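PDB 6UI3: cellulase from Clostridium cellulovorans, which hydrolyses cellulose as a broad-specificity endoglucanase and probably also xylan, this chain being the glycoside hydrolase family 5 domain of a longer protein. Local coordinates for residues P82-M85 and A86-T90; L331-A334 and M335-G338; M17-V20 and K21-I25; W27-G30 and N31-E34. All coordinates share one frame; numbering follows the deposited sequence. Where two conformers were deposited one is given.

Contact 1: P82-M85 and A86-T90; sequences PAYM and ARVET
A chi1 of -169° swings the Tyr84 ring out from the helix on the side of its own carbonyl, leaning toward the next turn, and Val88, its CG1 anti to N (chi1 174°), turns CG2 beside its own N and back toward that ring. The two meet one turn apart in the opening turns of alpha-helix 82-96, the link between strands 62-65 and 101-105 in a beta-alpha-beta unit of the TIM barrel. Val88 CG2 approaches the ring obliquely, 4.3 Å from Tyr84 CE2, and also leans on the backbone, 3.5 Å from Tyr84 O. A branched residue suits this buried side: CG2 reaches the ring, and the valine side chain also touches Trp69. The phenol ring adds apolar surface, and its OH is hydrogen-bonded to Arg68 O.

Successive i to i+4 bonds tie the turns together, among them Val88 N to Tyr84 O at 3.1 Å, nearly straight at 170°. Pro82 fits the first helical position because it has no N-H to satisfy there, yet its O still accepts from Ala86 N at 2.9 Å. On the outer side, the small Ala86 lies with CB 3.3 Å from Pro82 O. Arg87 rests CB near Tyr84 O and then leads its guanidinium away to a salt bridge with Glu39, while Glu89 bonds Tyr141 and His137. One turn on, Ala86 O takes two donors from opposite faces of its carbonyl plane: Thr90 N and Thr90 OG1, each at 2.9 Å.

Contact 2: L331-A334 and M335-G338; sequences LVQA and MKDG
Gln333 reaches along helix 329-339 to Asp337, one turn ahead, and also spans to Lys336. From CB the chain runs with CG anti to the backbone N (chi1 -170°), and CG passes 3.8 Å from Asp337 OD2. A bend at chi2 (61°) brings CD to the same carboxylate, and the turn about the last torsion points NE2 at the acid and OE1 away from it. NE2 donates to Asp337 OD1 at 2.9 Å, with an N-H...O angle of 158°; the acceptor lies in the amide plane, but the donor comes from above the carboxylate plane. OE1 lies 4.0 Å from Lys336 CD and accepts from a water that in turn accepts from Lys336 NZ. A primary amide suits this place, as it can donate to the acid and accept on the lysine side at once.

Beneath these polar groups, the i to i+4 backbone bonds include Asp337 N to Gln333 O at 2.8 Å. On the buried side Met335 lays CG 3.4 Å from Leu331 O, its flexible thioether filling apolar surroundings. Leu331 and Met335 pack on helix 280-296, while Met335 and Lys336 touch Ile25 on barrel strand 25-29.

Contact 3: M17-V20 and K21-I25; sequences MDLV and KDMKI
Between Met17 and Met23 the backbone bonding shortens its span: Lys21 N still donates to Met17 O four residues back, at 3.0 Å, whereas Asp22 N favours Leu19 O over a weak bond to Asp18 O, and Met23 N goes to Val20 O, 3.1 Å away. In both of these shorter bonds the donor stands well above the carbonyl plane. Lys24 then leaves helical geometry with a positive phi (67°), turning the chain toward strand 25-29; a water that donates to Val20 O and accepts from Lys24 N spans the turn.

Beneath it, Met23 lies against two helix residues. Its CG comes 4.2 Å from Leu19 CD1, and its SD sits 4.3 Å from Val20 CG2. These apolar side chains face the N-terminal end of the TIM barrel, which the segment partly covers: Met23 touches Ile103 and Ile268, on strands 101-105 and 267-272, with Leu19 over Tyr101 and Val20 against Pro300. A slim, flexible methionine suits the floor of the barrel, where it meets strands from different parts of the sheet.

On the outer surface the side chains of Asp18 and Lys21 run alongside each other in one direction. Bends at chi3 and chi4 (64° and 74°) fold the lysine so that CE is 3.5 Å from Asp18 OD1, while NZ stays beyond salt-bridge range. One water links NZ to Asp18 O, and a second joins it, through a weak bond on the lysine side, to Asp18 OD1. Asp22 holds Tyr101 OH with OD2. Its OD1 forms a salt bridge with Lys24 NZ at 3.0 Å, and the same ammonium donates to Asp22 O at 2.9 Å.

Contact 4: W27-G30 and N31-E34; sequences WNLG and NTLE
Leu29, the last residue of strand 25-29, and Gly30 just beyond it touch Thr32 and Glu34; the strand's earlier residues serve the barrel. Trp27 bonds Asp305 through NE1 and meets the Phe60 ring edge-to-face, while Asn28, a donor and acceptor in a buried site, bridges Arg64 and Gly270 O. Leu29 comes next, at the centre of an inverse gamma turn closed by a weak bond from Gly30 N to Asn28 O. Its side chain crosses that of Thr32 at about a right angle, with CD2 3.9 Å from Thr32 CG2 and CG 3.8 Å from Thr32 OG1. A water donates to Leu29 O and accepts from Leu33 N, satisfying both across the turn.

Gly30 closes the segment. Its O accepts from Thr32 OG1 at 2.8 Å, the hydroxyl standing above the carbonyl plane, and also from Arg321, which bonds Thr32 OG1 as well. Glu34 OE2 comes within 3.8 Å of Gly30 C. A chi1 of 85° sets Glu34 CG between the backbone N and carbonyl carbon, and the bend at chi2 (-77°) turns the carboxylate back over two consecutive amides: OE2 takes Asn31 N at 2.7 Å on its syn side, and OE1 takes Thr32 N at 2.8 Å from above the carboxylate plane. Asn31 suits the positive phi (53°) needed here, a conformation asparagine accepts readily.

The turn lies at the C-terminal end of strand 25-29, the end where family 5 barrels carry their active site. Backbone bonds join it to strands 62-65 and 301-305, while Leu29 packs on Val91 of helix 82-96.

Overall arrangement
All four contacts belong to one eight-stranded parallel barrel with its surrounding helices, and they follow the chain in the order 3, 4, 1, 2. Contact 3 leads into strand 25-29 at its start, and contact 4 leaves the strand at its other end, so their centres lie about 21 Å apart on opposite ends of the barrel. Contact 1, on helix 82-96, touches contact 4 through Tyr84 and Leu33, centres about 15 Å apart. Contact 2, on the last helix, packs on Ile25 of contact 3, centres about 17 Å apart. Contacts 1 and 2 lie about 33 Å apart between centres. Strand 25-29 and the loop that follows it thus meet the last helix near the strand's start and helix 82-96 near its end.

Contact 1: P82-M85 and A86-T90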
# COMPACT_ATOMS: atom_id res chain seq x y z
N PRO A 82 -13.17 -14.11 -14.01
CA PRO A 82 -12.33 -13.44 -15.03
C PRO A 82 -12.72 -12.00 -15.30
O PRO A 82 -11.86 -11.18 -15.64
CB PRO A 82 -12.50 -14.34 -16.26
CG PRO A 82 -12.71 -15.73 -15.65
CD PRO A 82 -13.61 -15.44 -14.46
N ALA A 83 -14.00 -11.65 -15.18
CA ALA A 83 -14.41 -10.28 -15.42
C ALA A 83 -13.87 -9.33 -14.36
O ALA A 83 -13.54 -8.18 -14.65
CB ALA A 83 -15.94 -10.19 -15.46
N TYR A 84 -13.75 -9.80 -13.12
CA TYR A 84 -13.20 -8.97 -12.06
C TYR A 84 -11.69 -8.85 -12.19
O TYR A 84 -11.13 -7.76 -12.05
CB TYR A 84 -13.58 -9.53 -10.69
CG TYR A 84 -13.28 -8.60 -9.55
CD1 TYR A 84 -13.99 -7.42 -9.41
CD2 TYR A 84 -12.30 -8.89 -8.60
CE1 TYR A 84 -13.75 -6.54 -8.35
CE2 TYR A 84 -12.06 -8.03 -7.54
CZ TYR A 84 -12.79 -6.87 -7.42
OH TYR A 84 -12.58 -5.99 -6.39
N MET A 85 -11.02 -9.98 -12.46
CA MET A 85 -9.59 -9.94 -12.75
C MET A 85 -9.30 -8.96 -13.88
O MET A 85 -8.33 -8.20 -13.82
CB MET A 85 -9.10 -11.34 -13.10
CG MET A 85 -7.59 -11.45 -13.28
SD MET A 85 -6.64 -11.35 -11.75
CE MET A 85 -6.92 -12.98 -11.07
N ALA A 86 -10.16 -8.95 -14.91
CA ALA A 86 -9.96 -8.05 -16.05
C ALA A 86 -10.10 -6.60 -15.64
O ALA A 86 -9.39 -5.74 -16.15
CB ALA A 86 -10.94 -8.40 -17.17
N ARG A 87 -11.03 -6.29 -14.72
CA ARG A 87 -11.15 -4.91 -14.26
C ARG A 87 -9.90 -4.47 -13.51
O ARG A 87 -9.40 -3.36 -13.71
CB ARG A 87 -12.40 -4.74 -13.39
CG ARG A 87 -12.61 -3.32 -12.88
CD ARG A 87 -12.76 -2.31 -14.01
NE ARG A 87 -12.76 -0.95 -13.48
CZ ARG A 87 -12.38 0.13 -14.17
NH1 ARG A 87 -12.01 0.05 -15.44
NH2 ARG A 87 -12.36 1.31 -13.54
N VAL A 88 -9.39 -5.32 -12.62
CA VAL A 88 -8.16 -5.00 -11.91
C VAL A 88 -7.04 -4.73 -12.92
O VAL A 88 -6.29 -3.76 -12.80
CB VAL A 88 -7.80 -6.12 -10.92
CG1 VAL A 88 -6.44 -5.85 -10.30
CG2 VAL A 88 -8.87 -6.26 -9.83
N GLU A 89 -6.93 -5.60 -13.93
CA GLU A 89 -5.92 -5.42 -14.97
C GLU A 89 -6.09 -4.10 -15.72
O GLU A 89 -5.11 -3.42 -16.03
CB GLU A 89 -5.99 -6.61 -15.92
CG GLU A 89 -5.02 -6.53 -17.08
CD GLU A 89 -5.02 -7.78 -17.95
OE1 GLU A 89 -6.05 -8.47 -18.00
OE2 GLU A 89 -3.98 -8.06 -18.59
N THR A 90 -7.33 -3.72 -16.03
CA THR A 90 -7.58 -2.45 -16.71
C THR A 90 -7.07 -1.28 -15.88
O THR A 90 -6.44 -0.35 -16.41
CB THR A 90 -9.08 -2.31 -17.01
OG1 THR A 90 -9.48 -3.37 -17.89
CG2 THR A 90 -9.40 -0.97 -17.65

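Contact 2: L331-A334 and M335-G338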
# COMPACT_ATOMS: atom_id res chain seq x y z
N LEU A 331 -0.43 20.38 -0.65
CA LEU A 331 -0.03 19.11 -0.08
C LEU A 331 0.74 18.27 -1.09
O LEU A 331 1.67 17.54 -0.71
CB LEU A 331 -1.26 18.34 0.43
CG LEU A 331 -1.95 19.03 1.60
CD1 LEU A 331 -3.16 18.22 2.08
CD2 LEU A 331 -1.01 19.29 2.78
N VAL A 332 0.36 18.34 -2.36
CA VAL A 332 1.16 17.70 -3.39
C VAL A 332 2.53 18.35 -3.46
O VAL A 332 3.57 17.67 -3.55
CB VAL A 332 0.43 17.76 -4.75
CG1 VAL A 332 1.28 17.13 -5.83
CG2 VAL A 332 -0.95 17.11 -4.67
N GLN A 333 2.57 19.68 -3.40
CA GLN A 333 3.85 20.38 -3.44
C GLN A 333 4.70 20.03 -2.23
O GLN A 333 5.93 19.96 -2.34
CB GLN A 333 3.63 21.89 -3.55
CG GLN A 333 4.90 22.67 -3.83
CD GLN A 333 5.54 22.28 -5.14
OE1 GLN A 333 4.87 22.22 -6.17
NE2 GLN A 333 6.83 21.98 -5.11
N ALA A 334 4.08 19.82 -1.07
CA ALA A 334 4.83 19.44 0.13
C ALA A 334 5.50 18.08 -0.05
O ALA A 334 6.63 17.88 0.42
CB ALA A 334 3.91 19.42 1.35
N MET A 335 4.82 17.14 -0.71
CA MET A 335 5.44 15.86 -1.00
C MET A 335 6.64 16.04 -1.92
O MET A 335 7.71 15.47 -1.67
CB MET A 335 4.43 14.91 -1.65
CG MET A 335 3.27 14.51 -0.74
SD MET A 335 2.10 13.30 -1.41
CE MET A 335 0.60 13.86 -0.65
N LYS A 336 6.49 16.87 -2.96
CA LYS A 336 7.61 17.13 -3.85
C LYS A 336 8.75 17.80 -3.12
O LYS A 336 9.93 17.45 -3.32
CB LYS A 336 7.17 18.03 -5.01
CG LYS A 336 6.23 17.36 -5.95
CD LYS A 336 5.77 18.37 -6.97
CE LYS A 336 4.87 17.72 -7.97
NZ LYS A 336 4.36 18.73 -8.93
N ASP A 337 8.44 18.77 -2.26
CA ASP A 337 9.49 19.48 -1.56
C ASP A 337 10.20 18.57 -0.57
O ASP A 337 11.41 18.72 -0.36
CB ASP A 337 8.92 20.70 -0.83
CG ASP A 337 8.45 21.80 -1.77
OD1 ASP A 337 8.77 21.77 -2.98
OD2 ASP A 337 7.75 22.71 -1.29
N GLY A 338 9.49 17.62 0.03
CA GLY A 338 10.14 16.68 0.92
C GLY A 338 10.99 15.67 0.19
O GLY A 338 12.03 15.25 0.70
O HOH W 1 3.14 20.54 -6.82

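Contact 3: M17-V20 and K21-I25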
# COMPACT_ATOMS: atom_id res chain seq x y z
N MET A 17 16.60 -2.90 -3.93
CA MET A 17 17.02 -1.55 -3.55
C MET A 17 16.90 -0.58 -4.72
O MET A 17 16.42 0.55 -4.55
CB MET A 17 18.44 -1.58 -3.00
CG MET A 17 18.59 -2.32 -1.66
SD MET A 17 17.88 -1.47 -0.23
CE MET A 17 19.22 -0.36 0.17
N ASP A 18 17.31 -0.99 -5.93
CA ASP A 18 17.22 -0.09 -7.08
C ASP A 18 15.77 0.14 -7.49
O ASP A 18 15.40 1.25 -7.91
CB ASP A 18 18.00 -0.65 -8.27
CG ASP A 18 19.47 -0.26 -8.27
OD1 ASP A 18 19.89 0.62 -7.48
OD2 ASP A 18 20.20 -0.82 -9.12
N LEU A 19 14.92 -0.89 -7.42
CA LEU A 19 13.52 -0.72 -7.77
C LEU A 19 12.86 0.28 -6.83
O LEU A 19 12.20 1.23 -7.26
CB LEU A 19 12.83 -2.09 -7.75
CG LEU A 19 11.48 -2.36 -8.44
CD1 LEU A 19 10.36 -1.48 -7.88
CD2 LEU A 19 11.62 -2.27 -9.97
N VAL A 20 13.05 0.08 -5.53
CA VAL A 20 12.44 0.97 -4.54
C VAL A 20 12.93 2.40 -4.72
O VAL A 20 12.14 3.36 -4.62
CB VAL A 20 12.63 0.43 -3.11
CG1 VAL A 20 12.17 1.46 -2.07
CG2 VAL A 20 11.83 -0.88 -2.94
N LYS A 21 14.22 2.57 -5.03
CA LYS A 21 14.76 3.91 -5.26
C LYS A 21 14.04 4.61 -6.40
O LYS A 21 13.93 5.85 -6.38
CB LYS A 21 16.26 3.79 -5.54
CG LYS A 21 16.96 5.10 -5.86
CD LYS A 21 18.49 4.96 -5.83
CE LYS A 21 19.03 4.00 -6.90
NZ LYS A 21 19.02 4.56 -8.29
N ASP A 22 13.55 3.86 -7.39
CA ASP A 22 12.91 4.44 -8.56
C ASP A 22 11.43 4.78 -8.35
O ASP A 22 10.83 5.41 -9.23
CB ASP A 22 13.04 3.47 -9.74
CG ASP A 22 12.82 4.13 -11.08
OD1 ASP A 22 13.44 5.17 -11.33
OD2 ASP A 22 12.03 3.58 -11.87
N MET A 23 10.83 4.41 -7.21
CA MET A 23 9.38 4.54 -7.04
C MET A 23 8.90 5.97 -6.80
O MET A 23 7.80 6.34 -7.24
CB MET A 23 8.92 3.63 -5.90
CG MET A 23 8.92 2.18 -6.27
SD MET A 23 8.54 1.05 -4.93
CE MET A 23 6.82 1.42 -4.62
N LYS A 24 9.67 6.78 -6.09
CA LYS A 24 9.43 8.25 -5.91
C LYS A 24 8.14 8.51 -5.11
O LYS A 24 7.93 7.85 -4.08
CB LYS A 24 9.54 8.98 -7.22
CG LYS A 24 10.83 8.64 -7.96
CD LYS A 24 10.99 9.45 -9.23
CE LYS A 24 12.16 8.95 -10.06
NZ LYS A 24 11.83 7.69 -10.80
N ILE A 25 7.29 9.48 -5.50
CA ILE A 25 6.09 9.91 -4.78
C ILE A 25 4.90 9.07 -5.22
O ILE A 25 4.69 8.90 -6.44
CB ILE A 25 5.83 11.41 -5.07
CG1 ILE A 25 7.07 12.25 -4.73
CG2 ILE A 25 4.59 11.91 -4.33
CD1 ILE A 25 6.97 13.69 -5.18
O HOH W 2 21.49 2.62 -8.75
O HOH W 3 16.94 3.05 -9.26
O HOH W 4 11.98 6.31 -3.99

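Contact 4: W27-G30 and N31-E34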
# COMPACT_ATOMS: atom_id res chain seq x y z
N TRP A 27 0.67 7.21 -4.29
CA TRP A 27 -0.74 7.51 -4.09
C TRP A 27 -1.52 6.21 -4.10
O TRP A 27 -1.22 5.30 -4.88
CB TRP A 27 -1.17 8.40 -5.26
CG TRP A 27 -2.55 8.98 -5.25
CD1 TRP A 27 -2.92 10.19 -4.74
CD2 TRP A 27 -3.73 8.42 -5.85
NE1 TRP A 27 -4.25 10.42 -4.99
CE2 TRP A 27 -4.77 9.35 -5.66
CE3 TRP A 27 -4.00 7.23 -6.53
CZ2 TRP A 27 -6.07 9.11 -6.13
CZ3 TRP A 27 -5.28 7.01 -7.00
CH2 TRP A 27 -6.30 7.93 -6.78
N ASN A 28 -2.50 6.09 -3.20
CA ASN A 28 -3.40 4.94 -3.15
C ASN A 28 -4.77 5.31 -3.73
O ASN A 28 -5.35 6.33 -3.37
CB ASN A 28 -3.70 4.49 -1.72
CG ASN A 28 -2.57 3.74 -1.07
OD1 ASN A 28 -2.56 2.51 -1.03
ND2 ASN A 28 -1.64 4.49 -0.49
N LEU A 29 -5.31 4.39 -4.54
CA LEU A 29 -6.70 4.44 -5.03
C LEU A 29 -7.63 3.95 -3.92
O LEU A 29 -8.14 2.83 -3.93
CB LEU A 29 -6.81 3.60 -6.30
CG LEU A 29 -8.13 3.62 -7.03
CD1 LEU A 29 -8.43 4.98 -7.64
CD2 LEU A 29 -8.15 2.54 -8.13
N GLY A 30 -7.85 4.82 -2.93
CA GLY A 30 -8.53 4.41 -1.71
C GLY A 30 -10.04 4.35 -1.86
O GLY A 30 -10.65 5.07 -2.66
N ASN A 31 -10.64 3.49 -1.04
CA ASN A 31 -12.10 3.32 -0.99
C ASN A 31 -12.68 3.06 -2.38
O ASN A 31 -13.69 3.64 -2.80
CB ASN A 31 -12.77 4.52 -0.31
CG ASN A 31 -12.57 4.54 1.19
OD1 ASN A 31 -11.68 3.89 1.72
ND2 ASN A 31 -13.40 5.32 1.88
N THR A 32 -12.03 2.16 -3.10
CA THR A 32 -12.38 1.85 -4.49
C THR A 32 -12.51 0.33 -4.63
O THR A 32 -13.53 -0.22 -4.20
CB THR A 32 -11.39 2.54 -5.43
OG1 THR A 32 -11.34 3.94 -5.09
CG2 THR A 32 -11.83 2.46 -6.87
N LEU A 33 -11.51 -0.37 -5.17
CA LEU A 33 -11.65 -1.81 -5.41
C LEU A 33 -11.54 -2.66 -4.15
O LEU A 33 -11.76 -3.87 -4.24
CB LEU A 33 -10.69 -2.29 -6.49
CG LEU A 33 -11.09 -1.85 -7.91
CD1 LEU A 33 -9.92 -2.00 -8.85
CD2 LEU A 33 -12.29 -2.66 -8.40
N GLU A 34 -11.28 -2.06 -2.99
CA GLU A 34 -11.40 -2.78 -1.73
C GLU A 34 -12.75 -2.58 -1.05
O GLU A 34 -12.95 -3.12 0.04
CB GLU A 34 -10.25 -2.43 -0.77
CG GLU A 34 -10.44 -1.18 0.08
CD GLU A 34 -10.23 0.15 -0.62
OE1 GLU A 34 -10.36 0.28 -1.86
OE2 GLU A 34 -9.96 1.13 0.13
O HOH W 5 -8.73 0.35 -5.33